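Local coordinates for protein STU0660 (Streptococcus thermophilus, PDB 3ZTH) that probably binds DNA as a large Csn2-type CRISPR-associated protein of bacterial adaptive immunity and carries magnesium ions, at residues I17-T21 and I222-V226. Numbering follows the deposited sequence.
Sequences IGAIT and ICHLV
Helix-on-sheet packing in this Csn2 protein, whose family is placed in the P-loop NTPase clan, is exemplified where Ile20, at the start of strand 20-24, points into helix 212-228 among Ile222, Cys223 and Val226. These three residues, spaced i, i+1 and i+4, share one side of the helix and surround the end of the isoleucine. Of the touching residues Ile20 buries the most surface, and its methyl CD1 reaches both Ile222 and Cys223. CD1 of Ile20 lies 3.6 Å from SG of Cys223 and 3.9 Å from CG1 of Ile222. The extended outer chain of Ile20 (chi2 -176°) carries this methyl out to the helix, while CG1 of Ile20 stays behind, 3.9 Å from CG1 of Val226. The side chains of Ile20 and Val226 cross at about a right angle, and both methyls of Val226 lie close to CG1 of Ile20. Beside them, at the more exposed border, CB of Ala19 sits 3.8 Å from CB of Val226. No hydrogen bond joins the two segments; the contact is apolar throughout. The turn before the strand is pinned from within by Gly18 N, which donates to OG1 of Thr21 at 2.8 Å in an almost straight bond (177°). Ala19 and Thr21 pair through their backbones with Phe234, and Thr21 also with Leu236, of the parallel strand 232-237; the side chains of Ile222 and Val226 also rest on Phe234. Helix 212-228 thus covers two adjacent strands of the central sheet, and Ile222 and Leu225 also meet Leu185 of helix 177-192.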
# COMPACT_ATOMS: atom_id res chain seq x y z
N ILE A 17 19.71 10.47 -37.86
CA ILE A 17 18.31 10.78 -37.58
C ILE A 17 17.69 11.91 -38.42
O ILE A 17 18.29 12.97 -38.59
CB ILE A 17 18.14 11.17 -36.08
CG1 ILE A 17 18.81 10.13 -35.18
CG2 ILE A 17 16.66 11.32 -35.75
CD1 ILE A 17 18.27 8.72 -35.32
N GLY A 18 16.48 11.67 -38.91
CA GLY A 18 15.77 12.66 -39.72
C GLY A 18 14.28 12.60 -39.44
O GLY A 18 13.82 11.72 -38.71
N ALA A 19 13.51 13.55 -39.99
CA ALA A 19 12.07 13.59 -39.78
C ALA A 19 11.54 12.15 -39.74
O ALA A 19 10.88 11.74 -38.78
CB ALA A 19 11.41 14.37 -40.89
N ILE A 20 11.84 11.40 -40.79
CA ILE A 20 11.42 10.01 -40.84
C ILE A 20 12.67 9.14 -40.94
O ILE A 20 13.33 9.07 -41.98
CB ILE A 20 10.47 9.74 -42.03
CG1 ILE A 20 9.15 10.50 -41.81
CG2 ILE A 20 10.15 8.26 -42.14
CD1 ILE A 20 8.11 10.25 -42.86
N THR A 21 13.00 8.50 -39.83
CA THR A 21 14.17 7.63 -39.73
C THR A 21 13.76 6.15 -39.78
O THR A 21 12.78 5.75 -39.13
CB THR A 21 14.92 7.88 -38.40
OG1 THR A 21 15.27 9.26 -38.32
CG2 THR A 21 16.18 7.01 -38.32
N ILE A 222 2.21 9.74 -41.96
CA ILE A 222 3.33 10.26 -41.19
C ILE A 222 4.18 11.24 -42.00
O ILE A 222 4.74 12.17 -41.43
CB ILE A 222 4.24 9.14 -40.60
CG1 ILE A 222 4.92 8.33 -41.69
CG2 ILE A 222 3.41 8.22 -39.71
CD1 ILE A 222 5.81 7.25 -41.12
N CYS A 223 4.25 11.05 -43.31
CA CYS A 223 5.00 11.97 -44.16
C CYS A 223 4.30 13.33 -44.12
O CYS A 223 4.95 14.38 -44.09
CB CYS A 223 5.04 11.47 -45.61
SG CYS A 223 6.26 10.18 -45.94
N HIS A 224 2.98 13.30 -44.14
CA HIS A 224 2.20 14.52 -44.09
C HIS A 224 2.50 15.26 -42.79
O HIS A 224 2.77 16.46 -42.79
CB HIS A 224 0.70 14.19 -44.14
CG HIS A 224 -0.19 15.37 -43.92
ND1 HIS A 224 -0.28 16.41 -44.82
CD2 HIS A 224 -1.02 15.67 -42.90
CE1 HIS A 224 -1.14 17.30 -44.36
NE2 HIS A 224 -1.60 16.88 -43.20
N LEU A 225 2.46 14.54 -41.68
CA LEU A 225 2.71 15.16 -40.40
C LEU A 225 4.11 15.74 -40.23
O LEU A 225 4.25 16.82 -39.68
CB LEU A 225 2.40 14.19 -39.26
CG LEU A 225 0.97 13.63 -39.23
CD1 LEU A 225 0.79 12.74 -38.01
CD2 LEU A 225 -0.03 14.77 -39.20
N VAL A 226 5.15 15.05 -40.70
CA VAL A 226 6.49 15.62 -40.53
C VAL A 226 6.70 16.84 -41.40
O VAL A 226 7.50 17.73 -41.07
CB VAL A 226 7.62 14.61 -40.83
CG1 VAL A 226 7.52 13.44 -39.89
CG2 VAL A 226 7.57 14.18 -42.29